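Local coordinates for protein alkylhalidase CmlS (Streptomyces venezuelae, PDB 3I3L) that is a flavin-dependent halogenase of chloramphenicol biosynthesis that carries its FAD cofactor in covalent linkage and probably acts as an oxidoreductase, at residues A[322-327]-A[372-377]; A[94-99]-A[226-231]; A[201-206]-A[392-397]. One frame throughout, in Å; residues are numbered along the deposited sequence.

Contact 1. Residues A[322-327]-A[372-377]; sequences PLFSQG and QFLASF. With FAD (flavin-adenine dinucleotide), chain B.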
loop_
_atom_site.group_PDB
_atom_site.type_symbol
_atom_site.label_atom_id
_atom_site.label_comp_id
_atom_site.label_asym_id
_atom_site.label_seq_id
_atom_site.Cartn_x
_atom_site.Cartn_y
_atom_site.Cartn_z
ATOM N N PRO A 322 -5.514 -7.729 1.855
ATOM C CA PRO A 322 -6.146 -6.816 0.905
ATOM C C PRO A 322 -7.267 -5.918 1.486
ATOM O O PRO A 322 -8.023 -5.296 0.713
ATOM C CB PRO A 322 -6.749 -7.774 -0.139
ATOM C CG PRO A 322 -7.059 -9.055 0.695
ATOM C CD PRO A 322 -5.798 -9.144 1.550
ATOM N N LEU A 323 -7.399 -5.865 2.801
ATOM C CA LEU A 323 -8.416 -5.044 3.455
ATOM C C LEU A 323 -8.432 -3.600 2.955
ATOM O O LEU A 323 -9.487 -3.049 2.710
ATOM C CB LEU A 323 -8.174 -5.023 4.957
ATOM C CG LEU A 323 -9.156 -4.278 5.836
ATOM C CD1 LEU A 323 -10.628 -4.779 5.613
ATOM C CD2 LEU A 323 -8.739 -4.389 7.299
ATOM N N PHE A 324 -7.250 -3.007 2.829
ATOM C CA PHE A 324 -7.110 -1.642 2.297
ATOM C C PHE A 324 -6.694 -1.577 0.833
ATOM O O PHE A 324 -6.243 -0.560 0.364
ATOM C CB PHE A 324 -6.188 -0.816 3.192
ATOM C CG PHE A 324 -6.705 -0.716 4.627
ATOM C CD1 PHE A 324 -7.786 0.109 4.939
ATOM C CD2 PHE A 324 -6.144 -1.492 5.640
ATOM C CE1 PHE A 324 -8.301 0.205 6.270
ATOM C CE2 PHE A 324 -6.612 -1.402 6.960
ATOM C CZ PHE A 324 -7.714 -0.577 7.272
ATOM N N SER A 325 -6.866 -2.660 0.094
ATOM C CA SER A 325 -6.649 -2.610 -1.370
ATOM C C SER A 325 -5.299 -1.998 -1.772
ATOM O O SER A 325 -5.247 -1.151 -2.638
ATOM C CB SER A 325 -7.795 -1.766 -2.007
ATOM O OG SER A 325 -9.053 -2.420 -1.870
ATOM N N GLN A 326 -4.221 -2.388 -1.102
ATOM C CA GLN A 326 -2.923 -1.846 -1.311
ATOM C C GLN A 326 -2.102 -2.612 -2.377
ATOM O O GLN A 326 -0.958 -2.228 -2.712
ATOM C CB GLN A 326 -2.132 -1.893 0.004
ATOM C CG GLN A 326 -2.758 -1.091 1.144
ATOM C CD GLN A 326 -2.256 0.359 1.214
ATOM O OE1 GLN A 326 -3.038 1.297 0.993
ATOM N NE2 GLN A 326 -0.969 0.544 1.527
ATOM N N GLY A 327 -2.624 -3.735 -2.835
ATOM C CA GLY A 327 -1.746 -4.712 -3.519
ATOM C C GLY A 327 -1.194 -4.146 -4.841
ATOM O O GLY A 327 -0.011 -4.211 -5.065
ATOM N N GLN A 372 1.364 -3.262 11.037
ATOM C CA GLN A 372 1.075 -2.667 12.358
ATOM C C GLN A 372 -0.302 -2.010 12.389
ATOM O O GLN A 372 -1.033 -2.083 13.362
ATOM C CB GLN A 372 2.134 -1.610 12.725
ATOM C CG GLN A 372 1.492 -0.198 13.030
ATOM C CD GLN A 372 2.368 1.066 12.630
ATOM O OE1 GLN A 372 1.993 1.836 11.720
ATOM N NE2 GLN A 372 3.514 1.253 13.301
ATOM N N PHE A 373 -0.655 -1.379 11.297
ATOM C CA PHE A 373 -1.870 -0.634 11.188
ATOM C C PHE A 373 -3.017 -1.600 11.147
ATOM O O PHE A 373 -3.986 -1.479 11.898
ATOM C CB PHE A 373 -1.783 0.130 9.892
ATOM C CG PHE A 373 -2.895 1.077 9.645
ATOM C CD1 PHE A 373 -3.905 0.735 8.780
ATOM C CD2 PHE A 373 -2.876 2.371 10.217
ATOM C CE1 PHE A 373 -4.958 1.676 8.522
ATOM C CE2 PHE A 373 -3.875 3.311 9.947
ATOM C CZ PHE A 373 -4.919 2.977 9.116
ATOM N N LEU A 374 -2.897 -2.581 10.260
ATOM C CA LEU A 374 -3.811 -3.677 10.166
ATOM C C LEU A 374 -4.144 -4.324 11.525
ATOM O O LEU A 374 -5.291 -4.657 11.796
ATOM C CB LEU A 374 -3.168 -4.729 9.297
ATOM C CG LEU A 374 -4.120 -5.707 8.657
ATOM C CD1 LEU A 374 -5.140 -4.939 7.897
ATOM C CD2 LEU A 374 -3.238 -6.541 7.686
ATOM N N ALA A 375 -3.133 -4.505 12.363
ATOM C CA ALA A 375 -3.314 -5.142 13.640
ATOM C C ALA A 375 -4.301 -4.327 14.482
ATOM O O ALA A 375 -5.150 -4.893 15.171
ATOM C CB ALA A 375 -1.923 -5.260 14.373
ATOM N N SER A 376 -4.163 -3.004 14.449
ATOM C CA SER A 376 -5.116 -2.090 15.084
ATOM C C SER A 376 -6.539 -2.305 14.595
ATOM O O SER A 376 -7.429 -2.572 15.387
ATOM C CB SER A 376 -4.698 -0.647 14.823
ATOM O OG SER A 376 -3.579 -0.372 15.613
ATOM N N PHE A 377 -6.758 -2.218 13.290
ATOM C CA PHE A 377 -8.096 -2.451 12.756
ATOM C C PHE A 377 -8.696 -3.788 13.147
ATOM O O PHE A 377 -9.842 -3.824 13.593
ATOM C CB PHE A 377 -8.213 -2.229 11.251
ATOM C CG PHE A 377 -8.294 -0.809 10.889
ATOM C CD1 PHE A 377 -7.136 -0.041 10.740
ATOM C CD2 PHE A 377 -9.529 -0.211 10.710
ATOM C CE1 PHE A 377 -7.218 1.321 10.411
ATOM C CE2 PHE A 377 -9.614 1.129 10.381
ATOM C CZ PHE A 377 -8.444 1.897 10.235
HETATM P PA FAD B . 0.243 -10.537 -10.463
HETATM O O1A FAD B . 0.003 -11.911 -9.883
HETATM O O2A FAD B . -0.956 -9.677 -10.658
HETATM O O5B FAD B . 1.016 -10.725 -11.890
HETATM C C5B FAD B . 2.093 -11.632 -12.006
HETATM C C4B FAD B . 2.171 -12.249 -13.421
HETATM O O4B FAD B . 3.358 -13.076 -13.468
HETATM C C3B FAD B . 1.002 -13.151 -13.738
HETATM O O3B FAD B . 0.331 -12.672 -14.864
HETATM C C2B FAD B . 1.629 -14.523 -14.030
HETATM O O2B FAD B . 1.065 -15.106 -15.162
HETATM C C1B FAD B . 3.098 -14.206 -14.267
HETATM N N9A FAD B . 4.076 -15.220 -13.924
HETATM C C8A FAD B . 4.140 -15.961 -12.781
HETATM N N7A FAD B . 5.226 -16.762 -12.845
HETATM C C5A FAD B . 5.816 -16.608 -14.053
HETATM C C6A FAD B . 6.930 -17.195 -14.626
HETATM N N6A FAD B . 7.641 -18.094 -13.970
HETATM N N1A FAD B . 7.306 -16.772 -15.872
HETATM C C2A FAD B . 6.590 -15.829 -16.566
HETATM N N3A FAD B . 5.504 -15.254 -15.981
HETATM C C4A FAD B . 5.119 -15.632 -14.743
HETATM N N1 FAD B . -5.069 -5.611 -4.816
HETATM C C2 FAD B . -5.630 -4.356 -4.981
HETATM O O2 FAD B . -4.889 -3.444 -5.322
HETATM N N3 FAD B . -6.961 -4.133 -4.748
HETATM C C4 FAD B . -7.781 -5.154 -4.346
HETATM O O4 FAD B . -9.019 -4.923 -4.160
HETATM C C4X FAD B . -7.221 -6.417 -4.146
HETATM N N5 FAD B . -8.014 -7.463 -3.762
HETATM C C5X FAD B . -7.473 -8.725 -3.670
HETATM C C6 FAD B . -8.275 -9.802 -3.266
HETATM C C7 FAD B . -7.710 -11.044 -3.099
HETATM C C7M FAD B . -8.550 -12.228 -2.684
HETATM C C8 FAD B . -6.361 -11.207 -3.393
HETATM C C8M FAD B . -5.734 -12.542 -3.326
HETATM C C9 FAD B . -5.536 -10.136 -3.754
HETATM C C9A FAD B . -6.133 -8.892 -3.893
HETATM N N10 FAD B . -5.331 -7.868 -4.307
HETATM C C10 FAD B . -5.846 -6.629 -4.388
HETATM C "C1'" FAD B . -3.872 -8.164 -4.388
HETATM C "C2'" FAD B . -3.357 -7.857 -5.774
HETATM O "O2'" FAD B . -4.175 -8.487 -6.676
HETATM C "C3'" FAD B . -1.912 -8.200 -6.020
HETATM O "O3'" FAD B . -1.103 -7.479 -5.116
HETATM C "C4'" FAD B . -1.484 -7.793 -7.469
HETATM O "O4'" FAD B . -2.110 -8.587 -8.439
HETATM C "C5'" FAD B . 0.015 -8.000 -7.634
HETATM O "O5'" FAD B . 0.431 -7.571 -8.899
HETATM P P FAD B . 1.724 -8.279 -9.465
HETATM O O1P FAD B . 2.786 -8.321 -8.388
HETATM O O2P FAD B . 2.082 -7.677 -10.819
HETATM O O3P FAD B . 1.350 -9.849 -9.584
#
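Leu323 and Phe324, in the loop 322-327 leading into helix 327-347, face one side of helix 352-382 at Phe373, Leu374 and Phe377, with Leu323 CA and Leu374 CA 8.3 Å apart, so side chains alone bridge the gap. Three phenylalanines form an aromatic cluster behind the flavin site of this FAD-binding fold. Phe324 points its CZ at the helix, and that tip stands over the centre of the Phe377 ring, 3.6 Å from Phe377 CD1, in an edge-to-face (T-shaped) pair with planes at 70°. Phe373 meets Phe324 in the reverse sense: its edge, led by CE1, addresses a face of Phe324 in an offset T-shape, centroids 5.5 Å apart. With CG anti to its carbonyl carbon (chi1 -59°), Phe324 swings out from the loop so that its CZ end meets Phe377 while one of its faces receives Phe373. Beside them Leu374 CD1 touches Leu323 CD2 at 3.7 Å, and two branched aliphatic chains suit this buried spot next to the rings. Replacing Phe377 by an alanine would probably leave the CZ edge of Phe324 without the face it rests on and open a gap toward Met435 and Ile436 of helix 430-439. The other side of the loop serves the cofactor: Pro322 CB lies 3.7 Å from FAD C5X, and Ser325 OG donates a weak hydrogen bond of 3.4 Å to FAD O4.

Contact 2. Residues A[94-99]-A[226-231]; sequences ATFLWG and TYSITF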
loop_
_atom_site.group_PDB
_atom_site.type_symbol
_atom_site.label_atom_id
_atom_site.label_comp_id
_atom_site.label_asym_id
_atom_site.label_seq_id
_atom_site.Cartn_x
_atom_site.Cartn_y
_atom_site.Cartn_z
ATOM N N ALA A 94 -13.391 4.247 0.372
ATOM C CA ALA A 94 -13.647 2.896 0.846
ATOM C C ALA A 94 -14.561 3.014 2.067
ATOM O O ALA A 94 -14.326 3.848 2.960
ATOM C CB ALA A 94 -12.344 2.220 1.175
ATOM N N THR A 95 -15.595 2.198 2.100
ATOM C CA THR A 95 -16.496 2.181 3.246
ATOM C C THR A 95 -16.399 0.872 4.052
ATOM O O THR A 95 -16.315 -0.223 3.487
ATOM C CB THR A 95 -17.942 2.531 2.825
ATOM O OG1 THR A 95 -17.956 3.884 2.301
ATOM C CG2 THR A 95 -18.912 2.477 4.028
ATOM N N PHE A 96 -16.418 1.006 5.369
ATOM C CA PHE A 96 -16.194 -0.105 6.286
ATOM C C PHE A 96 -17.358 -0.294 7.244
ATOM O O PHE A 96 -17.792 0.672 7.903
ATOM C CB PHE A 96 -14.908 0.143 7.071
ATOM C CG PHE A 96 -13.695 0.079 6.229
ATOM C CD1 PHE A 96 -12.990 -1.099 6.087
ATOM C CD2 PHE A 96 -13.288 1.176 5.523
ATOM C CE1 PHE A 96 -11.891 -1.182 5.273
ATOM C CE2 PHE A 96 -12.162 1.105 4.684
ATOM C CZ PHE A 96 -11.457 -0.073 4.572
ATOM N N LEU A 97 -17.884 -1.523 7.307
ATOM C CA LEU A 97 -18.879 -1.859 8.349
ATOM C C LEU A 97 -18.169 -2.756 9.310
ATOM O O LEU A 97 -18.057 -3.947 9.055
ATOM C CB LEU A 97 -20.138 -2.526 7.776
ATOM C CG LEU A 97 -20.723 -1.796 6.554
ATOM C CD1 LEU A 97 -22.081 -2.379 6.170
ATOM C CD2 LEU A 97 -20.843 -0.308 6.783
ATOM N N TRP A 98 -17.663 -2.163 10.396
ATOM C CA TRP A 98 -16.511 -2.719 11.113
ATOM C C TRP A 98 -16.800 -3.024 12.568
ATOM O O TRP A 98 -16.767 -2.140 13.427
ATOM C CB TRP A 98 -15.284 -1.757 11.000
ATOM C CG TRP A 98 -14.005 -2.523 11.145
ATOM C CD1 TRP A 98 -13.135 -2.463 12.183
ATOM C CD2 TRP A 98 -13.483 -3.480 10.228
ATOM N NE1 TRP A 98 -12.087 -3.326 11.971
ATOM C CE2 TRP A 98 -12.296 -3.984 10.784
ATOM C CE3 TRP A 98 -13.912 -3.966 8.991
ATOM C CZ2 TRP A 98 -11.521 -4.961 10.150
ATOM C CZ3 TRP A 98 -13.152 -4.958 8.366
ATOM C CH2 TRP A 98 -11.956 -5.426 8.945
ATOM N N GLY A 99 -17.085 -4.293 12.839
ATOM C CA GLY A 99 -17.597 -4.682 14.135
ATOM C C GLY A 99 -19.101 -4.755 14.083
ATOM O O GLY A 99 -19.704 -4.430 13.030
ATOM N N THR A 226 -15.889 1.001 -2.112
ATOM C CA THR A 226 -15.548 -0.397 -1.764
ATOM C C THR A 226 -16.021 -0.744 -0.349
ATOM O O THR A 226 -15.567 -0.098 0.626
ATOM C CB THR A 226 -14.009 -0.670 -1.855
ATOM O OG1 THR A 226 -13.571 -0.561 -3.221
ATOM C CG2 THR A 226 -13.594 -2.123 -1.293
ATOM N N TYR A 227 -16.877 -1.782 -0.211
ATOM C CA TYR A 227 -17.414 -2.168 1.113
ATOM C C TYR A 227 -16.620 -3.309 1.720
ATOM O O TYR A 227 -16.351 -4.317 1.048
ATOM C CB TYR A 227 -18.851 -2.605 1.011
ATOM C CG TYR A 227 -19.799 -1.500 0.685
ATOM C CD1 TYR A 227 -20.205 -0.618 1.678
ATOM C CD2 TYR A 227 -20.301 -1.336 -0.628
ATOM C CE1 TYR A 227 -21.076 0.401 1.397
ATOM C CE2 TYR A 227 -21.204 -0.350 -0.914
ATOM C CZ TYR A 227 -21.586 0.527 0.109
ATOM O OH TYR A 227 -22.451 1.556 -0.141
ATOM N N SER A 228 -16.191 -3.128 2.979
ATOM C CA SER A 228 -15.573 -4.224 3.755
ATOM C C SER A 228 -16.411 -4.408 5.012
ATOM O O SER A 228 -16.690 -3.453 5.721
ATOM C CB SER A 228 -14.127 -3.942 4.150
ATOM O OG SER A 228 -13.318 -3.571 3.042
ATOM N N ILE A 229 -16.818 -5.645 5.272
ATOM C CA ILE A 229 -17.898 -5.910 6.234
ATOM C C ILE A 229 -17.563 -7.118 7.065
ATOM O O ILE A 229 -17.316 -8.200 6.546
ATOM C CB ILE A 229 -19.220 -6.169 5.510
ATOM C CG1 ILE A 229 -19.513 -5.014 4.544
ATOM C CG2 ILE A 229 -20.375 -6.461 6.513
ATOM C CD1 ILE A 229 -20.875 -5.105 3.802
ATOM N N THR A 230 -17.441 -6.891 8.360
ATOM C CA THR A 230 -17.068 -7.942 9.275
ATOM C C THR A 230 -18.277 -8.859 9.587
ATOM O O THR A 230 -19.405 -8.399 9.653
ATOM C CB THR A 230 -16.478 -7.408 10.567
ATOM O OG1 THR A 230 -17.474 -6.677 11.306
ATOM C CG2 THR A 230 -15.265 -6.498 10.263
ATOM N N PHE A 231 -17.993 -10.141 9.777
ATOM C CA PHE A 231 -18.935 -11.120 10.372
ATOM C C PHE A 231 -18.099 -12.089 11.237
ATOM O O PHE A 231 -16.874 -11.879 11.435
ATOM C CB PHE A 231 -19.715 -11.855 9.270
ATOM C CG PHE A 231 -18.869 -12.837 8.448
ATOM C CD1 PHE A 231 -19.063 -14.207 8.571
ATOM C CD2 PHE A 231 -17.956 -12.377 7.476
ATOM C CE1 PHE A 231 -18.324 -15.100 7.791
ATOM C CE2 PHE A 231 -17.199 -13.267 6.676
ATOM C CZ PHE A 231 -17.363 -14.622 6.864
HETATM O O HOH W 1 -20.221 -6.109 10.259
#
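Thr95 and Leu97 join Thr226, Ser228 and Thr230 in a parallel strand pair whose segment axes run 4.7 Å apart at 19°. Thr95 N gives to Thr226 O (2.7 Å), Ser228 N to Thr95 O, Leu97 N to Ser228 O (2.8 Å) and Thr230 N to Leu97 O, so Thr95 and Leu97 each use both N-H and C=O on the one neighbour. On the face that carries Thr95 and Leu97, Leu97 CD1 lies beside Ile229 CD1 (3.8 Å), both branched chains pointing the same way, while the methyl of Thr95 rests near Tyr227 CE1. On the other face Ser228, small enough to lie close beside the Phe96 ring, brings its CB to 3.6 Å from Phe96 CD1. Past the last bridge, Thr230 meets both Trp98 and Gly99. Its CG2 is placed over the six-membered ring of Trp98, a CH-pi contact modelled too tightly for its exact distance to be trusted, and its OG1, between backbone N and carbonyl carbon (chi1 66°), accepts from Gly99 N at 2.9 Å. Gly99 suits its place because its backbone angles would jam a side chain against the preceding carbonyl.

Farther out, Glu385 hydrogen-bonds Thr230 OG1, Phe377 O receives Trp98 NE1, and Trp105 stacks on Phe96. At the opposite end Thr226 OG1 bonds Ser65, an FAD-binding residue. Backbone amides and carbonyls thus carry most of the polar cohesion, and a threonine hydroxyl prolongs the bonding where the strand gives way to loop, within the interior of the mixed sheet and with its Thr226 end near the flavin site.

Contact 3. Residues A[201-206]-A[392-397]; sequences EFYRNF and RKRRIT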
loop_
_atom_site.group_PDB
_atom_site.type_symbol
_atom_site.label_atom_id
_atom_site.label_comp_id
_atom_site.label_asym_id
_atom_site.label_seq_id
_atom_site.Cartn_x
_atom_site.Cartn_y
_atom_site.Cartn_z
ATOM N N GLU A 201 3.274 -15.426 10.680
ATOM C CA GLU A 201 2.861 -16.419 11.634
ATOM C C GLU A 201 1.346 -16.543 11.748
ATOM O O GLU A 201 0.843 -17.668 11.835
ATOM C CB GLU A 201 3.481 -16.099 12.990
ATOM C CG GLU A 201 3.439 -17.246 13.884
ATOM C CD GLU A 201 4.228 -17.005 15.161
ATOM O OE1 GLU A 201 5.013 -16.006 15.220
ATOM O OE2 GLU A 201 4.083 -17.851 16.074
ATOM N N PHE A 202 0.609 -15.424 11.662
ATOM C CA PHE A 202 -0.826 -15.439 11.967
ATOM C C PHE A 202 -1.789 -14.961 10.901
ATOM O O PHE A 202 -2.980 -15.306 10.941
ATOM C CB PHE A 202 -1.095 -14.641 13.284
ATOM C CG PHE A 202 -0.301 -15.184 14.480
ATOM C CD1 PHE A 202 -0.430 -16.521 14.860
ATOM C CD2 PHE A 202 0.577 -14.380 15.167
ATOM C CE1 PHE A 202 0.356 -17.055 15.913
ATOM C CE2 PHE A 202 1.342 -14.886 16.236
ATOM C CZ PHE A 202 1.221 -16.235 16.603
ATOM N N TYR A 203 -1.323 -14.110 9.984
ATOM C CA TYR A 203 -2.222 -13.534 8.991
ATOM C C TYR A 203 -2.329 -14.455 7.759
ATOM O O TYR A 203 -1.703 -14.210 6.685
ATOM C CB TYR A 203 -1.773 -12.115 8.649
ATOM C CG TYR A 203 -2.121 -11.107 9.734
ATOM C CD1 TYR A 203 -1.590 -11.222 10.973
ATOM C CD2 TYR A 203 -3.024 -10.090 9.513
ATOM C CE1 TYR A 203 -1.883 -10.334 11.981
ATOM C CE2 TYR A 203 -3.336 -9.189 10.515
ATOM C CZ TYR A 203 -2.716 -9.325 11.755
ATOM O OH TYR A 203 -2.960 -8.486 12.787
ATOM N N ARG A 204 -3.055 -15.542 7.937
ATOM C CA ARG A 204 -3.120 -16.567 6.891
ATOM C C ARG A 204 -4.523 -16.632 6.398
ATOM O O ARG A 204 -5.258 -17.508 6.783
ATOM C CB ARG A 204 -2.648 -17.923 7.385
ATOM C CG ARG A 204 -1.135 -17.845 7.816
ATOM C CD ARG A 204 -0.598 -19.103 8.385
ATOM N NE ARG A 204 0.813 -18.923 8.760
ATOM C CZ ARG A 204 1.600 -19.904 9.170
ATOM N NH1 ARG A 204 1.101 -21.150 9.245
ATOM N NH2 ARG A 204 2.869 -19.652 9.498
ATOM N N ASN A 205 -4.848 -15.674 5.531
ATOM C CA ASN A 205 -6.135 -15.443 4.985
ATOM C C ASN A 205 -6.363 -16.338 3.791
ATOM O O ASN A 205 -5.445 -16.618 2.975
ATOM C CB ASN A 205 -6.204 -13.976 4.541
ATOM C CG ASN A 205 -6.240 -13.036 5.698
ATOM O OD1 ASN A 205 -6.800 -13.346 6.734
ATOM N ND2 ASN A 205 -5.623 -11.878 5.547
ATOM N N PHE A 206 -7.625 -16.710 3.605
ATOM C CA PHE A 206 -8.025 -17.673 2.573
ATOM C C PHE A 206 -9.290 -17.025 1.999
ATOM O O PHE A 206 -10.147 -16.608 2.755
ATOM C CB PHE A 206 -8.250 -19.010 3.314
ATOM C CG PHE A 206 -8.975 -20.046 2.542
ATOM C CD1 PHE A 206 -8.560 -20.394 1.285
ATOM C CD2 PHE A 206 -10.079 -20.710 3.105
ATOM C CE1 PHE A 206 -9.248 -21.396 0.544
ATOM C CE2 PHE A 206 -10.794 -21.642 2.396
ATOM C CZ PHE A 206 -10.373 -22.006 1.118
ATOM N N ARG A 392 -9.150 -14.223 16.685
ATOM C CA ARG A 392 -8.171 -14.574 17.698
ATOM C C ARG A 392 -6.755 -14.595 17.116
ATOM O O ARG A 392 -5.788 -14.255 17.792
ATOM C CB ARG A 392 -8.518 -15.981 18.239
ATOM C CG ARG A 392 -7.496 -16.602 19.172
ATOM C CD ARG A 392 -8.143 -17.798 20.033
ATOM N NE ARG A 392 -8.517 -18.943 19.241
ATOM C CZ ARG A 392 -9.773 -19.281 18.875
ATOM N NH1 ARG A 392 -9.996 -20.371 18.170
ATOM N NH2 ARG A 392 -10.827 -18.548 19.216
ATOM N N LYS A 393 -6.616 -15.086 15.896
ATOM C CA LYS A 393 -5.297 -15.092 15.296
ATOM C C LYS A 393 -4.853 -13.664 14.997
ATOM O O LYS A 393 -3.684 -13.396 15.029
ATOM C CB LYS A 393 -5.232 -15.997 14.024
ATOM C CG LYS A 393 -5.518 -17.510 14.315
ATOM C CD LYS A 393 -4.448 -18.099 15.278
ATOM C CE LYS A 393 -4.523 -19.628 15.417
ATOM N NZ LYS A 393 -3.484 -20.278 14.532
ATOM N N ARG A 394 -5.786 -12.768 14.709
ATOM C CA ARG A 394 -5.405 -11.476 14.141
ATOM C C ARG A 394 -5.394 -10.301 15.108
ATOM O O ARG A 394 -4.707 -9.275 14.862
ATOM C CB ARG A 394 -6.253 -11.157 12.912
ATOM C CG ARG A 394 -5.874 -12.007 11.739
ATOM C CD ARG A 394 -7.076 -12.146 10.780
ATOM N NE ARG A 394 -6.777 -13.087 9.715
ATOM C CZ ARG A 394 -6.807 -14.425 9.857
ATOM N NH1 ARG A 394 -7.139 -14.973 11.023
ATOM N NH2 ARG A 394 -6.547 -15.223 8.834
ATOM N N ARG A 395 -6.115 -10.440 16.228
ATOM C CA ARG A 395 -6.235 -9.343 17.174
ATOM C C ARG A 395 -4.965 -9.284 17.944
ATOM O O ARG A 395 -4.294 -10.278 18.050
ATOM C CB ARG A 395 -7.455 -9.530 18.116
ATOM C CG ARG A 395 -7.289 -10.601 19.248
ATOM C CD ARG A 395 -8.672 -10.875 19.966
ATOM N NE ARG A 395 -8.586 -12.100 20.771
ATOM C CZ ARG A 395 -9.375 -13.183 20.676
ATOM N NH1 ARG A 395 -10.434 -13.248 19.846
ATOM N NH2 ARG A 395 -9.106 -14.244 21.443
ATOM N N ILE A 396 -4.617 -8.108 18.475
ATOM C CA ILE A 396 -3.371 -7.969 19.186
ATOM C C ILE A 396 -3.305 -8.903 20.428
ATOM O O ILE A 396 -4.295 -9.052 21.174
ATOM C CB ILE A 396 -3.157 -6.492 19.601
ATOM C CG1 ILE A 396 -2.527 -5.722 18.447
ATOM C CG2 ILE A 396 -2.264 -6.369 20.931
ATOM C CD1 ILE A 396 -2.794 -4.192 18.542
ATOM N N THR A 397 -2.138 -9.508 20.618
ATOM C CA THR A 397 -1.858 -10.442 21.706
ATOM C C THR A 397 -1.266 -9.647 22.859
ATOM O O THR A 397 -0.280 -8.969 22.669
ATOM C CB THR A 397 -0.772 -11.475 21.250
ATOM O OG1 THR A 397 -1.389 -12.496 20.470
ATOM C CG2 THR A 397 -0.048 -12.140 22.446
#
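A buried arginine-asparagine interaction close to the covalent flavin site joins the start of strand 203-213 to the end of helix 389-394: Arg394 reaches from the helix to Asn205, whose side chain lies about 5 Å from that of Asp297, the residue bonded covalently to FAD. The grip is side-on and converges on one atom. Arg394 NH2 and NE both donate to Asn205 OD1, at 2.8 and 3.0 Å, with N-H...O angles of 142° and 136°, so neither bond is straight. NH2 stands above the amide's carbonyl plane and NE is tilted less far from it, the amide and guanidinium planes lying 24° apart. The arginine chain, extended from CG to NE, is long enough to carry its charge from the helix end to the strand. On the way it passes Tyr203, and CG sits over the centre of that ring in a CH-pi contact, 4.0 Å from the centroid. The phenol then spans back toward the helix, with Tyr203 OH 2.8 Å from Arg394 O. Phe202 O lies over a face of the guanidinium, and nearer the surface Phe202 CB packs 3.4 Å from Lys393 O.

Second-shell groups fix both sides of this interaction. Asp253 makes a salt bridge to Arg394 NH1, Phe390 adds a cation-pi contact, and Asn205 ND2 donates a hydrogen bond to Asp321, which leaves OD1 to face the arginine. An asparagine fits here because one amide can accept from a cation while donating to a carboxylate. Tyr203 is also the centre of an inverse gamma turn, just after the chain turns a corner at 201 and 202. This side-on grip, two arginine nitrogens on one amide oxygen, ties a helix C-terminus to a strand of the large mixed sheet in the FAD-binding fold.

How the contacts relate
From the N terminus, strand 89-97 is the first partner to appear, and contact 2 closes its loop when strand 226-231 pairs with it. Before that closure the chain has passed 201-206, the first half of contact 3, completed only at 392-397; contacts 2 and 3 therefore cross, and both reach the same mixed sheet. Contact 1, a shorter, mostly helical loop, opens after contact 2 has closed and nests inside contact 3. It lies between the others: its loop residues Leu323 and Phe324 pack on Phe96 and Trp98, while Leu374 and Ala375 of helix 352-382 meet Tyr203. Contacts 2 and 3 do not touch; contact 1 links the flavin loop and helix 352-382 to both, and contact 3 adds helix 389-394 to the sheet.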